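Local coordinates for protein prolyl-tRNA synthetase (Giardia lamblia ATCC 50803, PDB 3IAL) that probably joins proline to tRNA(Pro) at the expense of ATP, by way of a prolyl-adenylate, as a class II aminoacyl-tRNA synthetase, at residues A118-S123 with Q147-F152; K160-V165 with V277-L282. All blocks are in the same frame, centred on the assembly; numbering follows the deposited sequence.

From the N terminus the chain passes helices 24-34 and 52-71 and several strands before reaching the end of strand 111-119. It then runs through a short loop into helix 124-134 and returns along strand 143-152; contact 1 closes this loop of 23 intervening residues. The chain next enters the loop 160-165 between strands 143-152 and 167-177, the hairpin of motif 2. Contact 2 closes a far longer excursion, through the rest of the class II core to helix 276-285, the helix of motif 3. The two closures follow in series, neither nesting nor crossing. Their centres lie about 18 Å apart, joined by the prolyl-adenylate: contact 1 meets its proline end and contact 2 its adenine.

Contact 1 (A118-S123 with Q147-F152); sequences ALRPTS and QTCTIF. With PR8 (5'-O-[(R)-hydroxy{[(2S)-pyrrolidin-2-ylcarbonyl]oxy}phosphoryl]adenosine), chain H.
Arg120 leaves its backbone beside segment 147-152, and its CG, in the crowded position between backbone N and carbonyl carbon (chi1 56°), swings the extended chain across Ile151. CG passes Ile151 CG2 at 4.2 Å; NE donates to Thr150 O at 3.0 Å, nearly along the C=O axis (C=O...N 164°), the oxygen somewhat out of the guanidinium plane. Cys149 SG, polarisable and suited to a buried cation, lies over one guanidinium face near its rim, 3.6 Å from CZ, with Cys149 CB 3.3 Å from NH2. NH1 donates to Phe79 O and to a water 3.0 Å away in the guanidinium plane. That water also bonds Ser123 OG and Gln147 NE2, both partnered by Glu172, whose carboxylate probably helps offset the buried charge. Gln147 OE1 accepts from Phe79 N, so the Phe79 backbone holds both tips.

The backbone is gripped as well: Phe152 N donates to Arg120 O at 2.8 Å. Beside it Leu119 lays CD1 over the Phe152 ring, 4.0 Å from the centroid, a CH-pi contact between apolar residues. Thr122, turned away from the strand, accepts from PR8 N with OG1 at 2.8 Å and also bonds Glu124, as in the TXE loop of prolyl-tRNA synthetases. Trp170 of neighbouring strand 167-177 touches Thr122 and Ile151; Phe103 of strand 103-108 packs on Leu119 and Phe152, and Leu119 of the second subunit meets its counterpart here.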
loop_
_atom_site.group_PDB
_atom_site.type_symbol
_atom_site.label_atom_id
_atom_site.label_comp_id
_atom_site.label_asym_id
_atom_site.label_seq_id
_atom_site.Cartn_x
_atom_site.Cartn_y
_atom_site.Cartn_z
ATOM N N ALA B 118 -20.793 -10.385 1.216
ATOM C CA ALA B 118 -20.511 -9.838 -0.103
ATOM C C ALA B 118 -19.072 -9.347 -0.152
ATOM O O ALA B 118 -18.575 -8.760 0.808
ATOM C CB ALA B 118 -21.468 -8.708 -0.429
ATOM N N LEU B 119 -18.389 -9.601 -1.262
ATOM C CA LEU B 119 -17.126 -8.933 -1.516
ATOM C C LEU B 119 -17.480 -7.486 -1.864
ATOM O O LEU B 119 -18.350 -7.252 -2.701
ATOM C CB LEU B 119 -16.377 -9.589 -2.671
ATOM C CG LEU B 119 -16.051 -11.081 -2.546
ATOM C CD1 LEU B 119 -15.173 -11.495 -3.715
ATOM C CD2 LEU B 119 -15.372 -11.402 -1.217
ATOM N N ARG B 120 -16.833 -6.530 -1.206
ATOM C CA ARG B 120 -17.151 -5.110 -1.383
ATOM C C ARG B 120 -17.135 -4.647 -2.850
ATOM O O ARG B 120 -16.126 -4.774 -3.528
ATOM C CB ARG B 120 -16.203 -4.234 -0.553
ATOM C CG ARG B 120 -14.734 -4.448 -0.838
ATOM C CD ARG B 120 -13.884 -3.569 0.060
ATOM N NE ARG B 120 -12.497 -3.998 -0.037
ATOM C CZ ARG B 120 -11.604 -3.956 0.943
ATOM N NH1 ARG B 120 -11.900 -3.483 2.150
ATOM N NH2 ARG B 120 -10.391 -4.416 0.700
ATOM N N PRO B 121 -18.269 -4.149 -3.354
ATOM C CA PRO B 121 -18.250 -3.450 -4.648
ATOM C C PRO B 121 -17.864 -1.983 -4.502
ATOM O O PRO B 121 -17.472 -1.332 -5.466
ATOM C CB PRO B 121 -19.696 -3.566 -5.116
ATOM C CG PRO B 121 -20.493 -3.596 -3.858
ATOM C CD PRO B 121 -19.647 -4.398 -2.888
ATOM N N THR B 122 -18.021 -1.489 -3.283
ATOM C CA THR B 122 -17.698 -0.134 -2.875
ATOM C C THR B 122 -18.095 -0.192 -1.401
ATOM O O THR B 122 -18.891 -1.059 -1.013
ATOM C CB THR B 122 -18.495 0.943 -3.661
ATOM O OG1 THR B 122 -18.165 2.246 -3.156
ATOM C CG2 THR B 122 -20.001 0.696 -3.550
ATOM N N SER B 123 -17.528 0.662 -0.565
ATOM C CA SER B 123 -17.571 0.384 0.868
ATOM C C SER B 123 -18.515 1.231 1.734
ATOM O O SER B 123 -18.485 1.111 2.955
ATOM C CB SER B 123 -16.150 0.408 1.437
ATOM O OG SER B 123 -15.294 -0.401 0.645
ATOM N N GLN B 147 -9.080 4.605 2.070
ATOM C CA GLN B 147 -8.368 3.342 1.976
ATOM C C GLN B 147 -8.023 3.010 0.532
ATOM O O GLN B 147 -8.764 3.331 -0.388
ATOM C CB GLN B 147 -9.175 2.206 2.588
ATOM C CG GLN B 147 -10.472 1.878 1.874
ATOM C CD GLN B 147 -11.220 0.758 2.562
ATOM O OE1 GLN B 147 -10.834 0.327 3.651
ATOM N NE2 GLN B 147 -12.306 0.286 1.939
ATOM N N THR B 148 -6.874 2.372 0.364
ATOM C CA THR B 148 -6.410 1.892 -0.920
ATOM C C THR B 148 -6.585 0.400 -0.838
ATOM O O THR B 148 -6.069 -0.231 0.079
ATOM C CB THR B 148 -4.929 2.219 -1.129
ATOM O OG1 THR B 148 -4.780 3.637 -1.224
ATOM C CG2 THR B 148 -4.388 1.534 -2.387
ATOM N N CYS B 149 -7.332 -0.159 -1.775
ATOM C CA CYS B 149 -7.689 -1.571 -1.712
ATOM C C CYS B 149 -8.273 -1.976 -3.054
ATOM O O CYS B 149 -8.272 -1.186 -3.998
ATOM C CB CYS B 149 -8.714 -1.822 -0.596
ATOM S SG CYS B 149 -10.367 -1.081 -0.906
ATOM N N THR B 150 -8.782 -3.200 -3.135
ATOM C CA THR B 150 -9.508 -3.625 -4.316
ATOM C C THR B 150 -10.984 -3.773 -3.967
ATOM O O THR B 150 -11.336 -4.072 -2.812
ATOM C CB THR B 150 -8.920 -4.908 -4.943
ATOM O OG1 THR B 150 -9.273 -6.066 -4.174
ATOM C CG2 THR B 150 -7.409 -4.799 -5.046
ATOM N N ILE B 151 -11.830 -3.500 -4.960
ATOM C CA ILE B 151 -13.268 -3.748 -4.885
ATOM C C ILE B 151 -13.621 -4.750 -5.983
ATOM O O ILE B 151 -12.774 -5.058 -6.838
ATOM C CB ILE B 151 -14.095 -2.450 -5.044
ATOM C CG1 ILE B 151 -13.650 -1.657 -6.284
ATOM C CG2 ILE B 151 -13.983 -1.590 -3.779
ATOM C CD1 ILE B 151 -14.711 -0.659 -6.787
ATOM N N PHE B 152 -14.856 -5.252 -5.958
ATOM C CA PHE B 152 -15.271 -6.363 -6.824
ATOM C C PHE B 152 -16.613 -6.092 -7.515
ATOM O O PHE B 152 -17.593 -5.764 -6.856
ATOM C CB PHE B 152 -15.355 -7.659 -6.006
ATOM C CG PHE B 152 -14.047 -8.060 -5.366
ATOM C CD1 PHE B 152 -13.210 -8.985 -5.982
ATOM C CD2 PHE B 152 -13.656 -7.513 -4.154
ATOM C CE1 PHE B 152 -12.008 -9.357 -5.400
ATOM C CE2 PHE B 152 -12.440 -7.879 -3.556
ATOM C CZ PHE B 152 -11.618 -8.798 -4.180
HETATM C C PR8 H . -17.734 5.567 -6.066
HETATM N N PR8 H . -17.757 4.951 -3.730
HETATM O O PR8 H . -17.707 4.350 -6.258
HETATM P P PR8 H . -17.590 5.929 -8.521
HETATM N N1 PR8 H . -12.854 -0.813 -13.666
HETATM C C2 PR8 H . -11.951 0.108 -13.348
HETATM N N3 PR8 H . -12.277 1.228 -12.698
HETATM C C4 PR8 H . -13.536 1.474 -12.339
HETATM C C5 PR8 H . -14.511 0.536 -12.663
HETATM C C6 PR8 H . -14.146 -0.627 -13.337
HETATM N N6 PR8 H . -15.068 -1.540 -13.647
HETATM N N7 PR8 H . -15.671 0.995 -12.209
HETATM C C8 PR8 H . -15.444 2.173 -11.623
HETATM N N9 PR8 H . -14.142 2.478 -11.705
HETATM C CA PR8 H . -17.737 6.110 -4.638
HETATM C CB PR8 H . -16.432 6.846 -4.387
HETATM C CD PR8 H . -16.698 5.146 -2.746
HETATM C CG PR8 H . -15.604 5.866 -3.545
HETATM C "C1'" PR8 H . -13.522 3.728 -11.160
HETATM O O10 PR8 H . -17.787 6.523 -7.032
HETATM O O1P PR8 H . -18.766 5.164 -9.008
HETATM C "C2'" PR8 H . -13.969 4.996 -11.928
HETATM O "O2'" PR8 H . -12.854 5.886 -12.095
HETATM O O2P PR8 H . -17.330 7.215 -9.448
HETATM C "C3'" PR8 H . -14.930 5.651 -10.964
HETATM O "O3'" PR8 H . -15.009 7.056 -11.217
HETATM C "C4'" PR8 H . -14.147 5.386 -9.691
HETATM O "O4'" PR8 H . -13.947 3.958 -9.778
HETATM C "C5'" PR8 H . -14.984 5.794 -8.498
HETATM O "O5'" PR8 H . -16.214 5.097 -8.504
HETATM O O HOH W 1 -18.765 -8.009 -5.111
HETATM O O HOH W 2 -14.310 -1.866 2.770
#

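Contact 2 (K160-V165 with V277-L282). With PR8 (5'-O-[(R)-hydroxy{[(2S)-pyrrolidin-2-ylcarbonyl]oxy}phosphoryl]adenosine), chain H.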
loop_
_atom_site.group_PDB
_atom_site.type_symbol
_atom_site.label_atom_id
_atom_site.label_comp_id
_atom_site.label_asym_id
_atom_site.label_seq_id
_atom_site.Cartn_x
_atom_site.Cartn_y
_atom_site.Cartn_z
ATOM N N LYS B 160 -11.461 -5.031 -20.037
ATOM C CA LYS B 160 -10.265 -4.441 -20.614
ATOM C C LYS B 160 -9.392 -4.042 -19.429
ATOM O O LYS B 160 -9.873 -3.354 -18.524
ATOM C CB LYS B 160 -10.641 -3.215 -21.469
ATOM C CG LYS B 160 -9.501 -2.609 -22.326
ATOM C CD LYS B 160 -10.079 -1.773 -23.494
ATOM C CE LYS B 160 -9.001 -1.161 -24.422
ATOM N NZ LYS B 160 -8.409 -2.109 -25.455
ATOM N N PRO B 161 -8.119 -4.479 -19.404
ATOM C CA PRO B 161 -7.228 -4.140 -18.288
ATOM C C PRO B 161 -7.259 -2.662 -17.913
ATOM O O PRO B 161 -7.255 -1.804 -18.797
ATOM C CB PRO B 161 -5.843 -4.522 -18.819
ATOM C CG PRO B 161 -6.113 -5.631 -19.733
ATOM C CD PRO B 161 -7.438 -5.331 -20.385
ATOM N N LEU B 162 -7.307 -2.388 -16.606
ATOM C CA LEU B 162 -7.279 -1.032 -16.049
ATOM C C LEU B 162 -8.590 -0.255 -16.221
ATOM O O LEU B 162 -8.944 0.540 -15.361
ATOM C CB LEU B 162 -6.116 -0.202 -16.615
ATOM C CG LEU B 162 -4.731 -0.843 -16.647
ATOM C CD1 LEU B 162 -3.722 0.134 -17.187
ATOM C CD2 LEU B 162 -4.316 -1.304 -15.257
ATOM N N ILE B 163 -9.298 -0.486 -17.319
ATOM C CA ILE B 163 -10.443 0.336 -17.718
ATOM C C ILE B 163 -11.771 -0.284 -17.270
ATOM O O ILE B 163 -12.622 0.411 -16.740
ATOM C CB ILE B 163 -10.424 0.568 -19.262
ATOM C CG1 ILE B 163 -9.318 1.563 -19.622
ATOM C CG2 ILE B 163 -11.767 1.057 -19.780
ATOM C CD1 ILE B 163 -8.974 1.583 -21.086
ATOM N N ARG B 164 -11.941 -1.583 -17.496
ATOM C CA ARG B 164 -13.155 -2.301 -17.098
ATOM C C ARG B 164 -12.776 -3.695 -16.625
ATOM O O ARG B 164 -12.643 -4.599 -17.434
ATOM C CB ARG B 164 -14.143 -2.438 -18.267
ATOM C CG ARG B 164 -15.022 -1.230 -18.527
ATOM C CD ARG B 164 -16.244 -1.633 -19.365
ATOM N NE ARG B 164 -15.832 -2.299 -20.604
ATOM C CZ ARG B 164 -15.705 -1.711 -21.792
ATOM N NH1 ARG B 164 -15.990 -0.420 -21.957
ATOM N NH2 ARG B 164 -15.298 -2.428 -22.837
ATOM N N VAL B 165 -12.603 -3.855 -15.314
ATOM C CA VAL B 165 -12.193 -5.128 -14.733
ATOM C C VAL B 165 -13.170 -5.542 -13.632
ATOM O O VAL B 165 -13.985 -4.745 -13.184
ATOM C CB VAL B 165 -10.727 -5.079 -14.201
ATOM C CG1 VAL B 165 -9.734 -5.041 -15.368
ATOM C CG2 VAL B 165 -10.507 -3.899 -13.269
ATOM N N VAL B 277 -7.033 5.922 -13.813
ATOM C CA VAL B 277 -6.104 7.059 -13.825
ATOM C C VAL B 277 -4.829 6.668 -14.586
ATOM O O VAL B 277 -4.369 7.409 -15.465
ATOM C CB VAL B 277 -5.738 7.524 -12.402
ATOM C CG1 VAL B 277 -4.799 8.732 -12.446
ATOM C CG2 VAL B 277 -6.991 7.860 -11.594
ATOM N N LEU B 278 -4.285 5.492 -14.255
ATOM C CA LEU B 278 -3.131 4.937 -14.959
ATOM C C LEU B 278 -3.471 4.701 -16.433
ATOM O O LEU B 278 -2.698 5.068 -17.313
ATOM C CB LEU B 278 -2.661 3.637 -14.296
ATOM C CG LEU B 278 -1.438 2.927 -14.885
ATOM C CD1 LEU B 278 -0.214 3.832 -14.830
ATOM C CD2 LEU B 278 -1.166 1.598 -14.163
ATOM N N ALA B 279 -4.633 4.116 -16.701
ATOM C CA ALA B 279 -5.098 3.939 -18.079
ATOM C C ALA B 279 -4.995 5.250 -18.871
ATOM O O ALA B 279 -4.474 5.258 -19.989
ATOM C CB ALA B 279 -6.518 3.412 -18.108
ATOM N N CYS B 280 -5.478 6.346 -18.284
ATOM C CA CYS B 280 -5.451 7.668 -18.935
ATOM C C CYS B 280 -4.030 8.147 -19.242
ATOM O O CYS B 280 -3.717 8.478 -20.378
ATOM C CB CYS B 280 -6.158 8.719 -18.076
ATOM S SG CYS B 280 -7.953 8.570 -18.026
ATOM N N ALA B 281 -3.181 8.165 -18.222
ATOM C CA ALA B 281 -1.793 8.616 -18.353
ATOM C C ALA B 281 -1.034 7.834 -19.419
ATOM O O ALA B 281 -0.279 8.417 -20.196
ATOM C CB ALA B 281 -1.079 8.494 -17.031
ATOM N N LEU B 282 -1.231 6.518 -19.459
ATOM C CA LEU B 282 -0.511 5.688 -20.428
ATOM C C LEU B 282 -1.044 5.939 -21.833
ATOM O O LEU B 282 -0.274 6.053 -22.785
ATOM C CB LEU B 282 -0.618 4.205 -20.083
ATOM C CG LEU B 282 -0.046 3.745 -18.729
ATOM C CD1 LEU B 282 -0.171 2.244 -18.638
ATOM C CD2 LEU B 282 1.400 4.177 -18.488
HETATM C C PR8 H . -17.734 5.567 -6.066
HETATM N N PR8 H . -17.757 4.951 -3.730
HETATM O O PR8 H . -17.707 4.350 -6.258
HETATM P P PR8 H . -17.590 5.929 -8.521
HETATM N N1 PR8 H . -12.854 -0.813 -13.666
HETATM C C2 PR8 H . -11.951 0.108 -13.348
HETATM N N3 PR8 H . -12.277 1.228 -12.698
HETATM C C4 PR8 H . -13.536 1.474 -12.339
HETATM C C5 PR8 H . -14.511 0.536 -12.663
HETATM C C6 PR8 H . -14.146 -0.627 -13.337
HETATM N N6 PR8 H . -15.068 -1.540 -13.647
HETATM N N7 PR8 H . -15.671 0.995 -12.209
HETATM C C8 PR8 H . -15.444 2.173 -11.623
HETATM N N9 PR8 H . -14.142 2.478 -11.705
HETATM C CA PR8 H . -17.737 6.110 -4.638
HETATM C CB PR8 H . -16.432 6.846 -4.387
HETATM C CD PR8 H . -16.698 5.146 -2.746
HETATM C CG PR8 H . -15.604 5.866 -3.545
HETATM C "C1'" PR8 H . -13.522 3.728 -11.160
HETATM O O10 PR8 H . -17.787 6.523 -7.032
HETATM O O1P PR8 H . -18.766 5.164 -9.008
HETATM C "C2'" PR8 H . -13.969 4.996 -11.928
HETATM O "O2'" PR8 H . -12.854 5.886 -12.095
HETATM O O2P PR8 H . -17.330 7.215 -9.448
HETATM C "C3'" PR8 H . -14.930 5.651 -10.964
HETATM O "O3'" PR8 H . -15.009 7.056 -11.217
HETATM C "C4'" PR8 H . -14.147 5.386 -9.691
HETATM O "O4'" PR8 H . -13.947 3.958 -9.778
HETATM C "C5'" PR8 H . -14.984 5.794 -8.498
HETATM O "O5'" PR8 H . -16.214 5.097 -8.504
#
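Leu162 carries this wholly apolar meeting, with Ala279 as its main counterpart and Leu278 and Ile163 enlarging the patch. Leu162 occupies the third position of a type II turn, closed by Ile163 N donating to Lys160 O at 3.2 Å. Pro161 suits the second position, where its ring fixes phi near the value required; Leu162 takes the positive phi, 74°, that the third position asks for, uncommon for a residue with a side chain. The turn runs on into a classic beta bulge, Ile163 and Arg164 both facing Lys160, whose O also accepts from Arg164 N.

The turn directs Leu162 toward the helix. Its CB lies 3.9 Å from Ala279 CB, and CG, anti to the carbonyl carbon, sends CD1 along the helix surface, 4.2 Å from Leu278 CD2 and 4.4 Å from Leu282 CD1. CD1 thus rests among residues one helical turn apart. Ala279 suits the centre because a lone methyl lets the backbones draw close, the CA atoms of Leu162 and Ala279 being 5.8 Å apart. Ile163 CG1 lies 3.7 Å from Ala279 CB, so two branched side chains meet the same methyl.

Behind this packing, the loop presents its backbone to the adenine: Val165 N donates weakly to PR8 N1 at 3.5 Å, and PR8 N6 weakly to Val165 O. Such main-chain recognition of adenine N1 and N6 by the motif 2 loop is as in other class II synthetases. Arg276 and Thr275, just ahead of the helical segment, bond Ile163 O and Leu162 O. Helix 24-34 covers the loop through Met32 on Leu162 and Phe28 on Ile163; helix 52-71 sets Met57 against Leu278 and Leu282, and Leu236 of strand 235-245 touches Ile163 and Cys280.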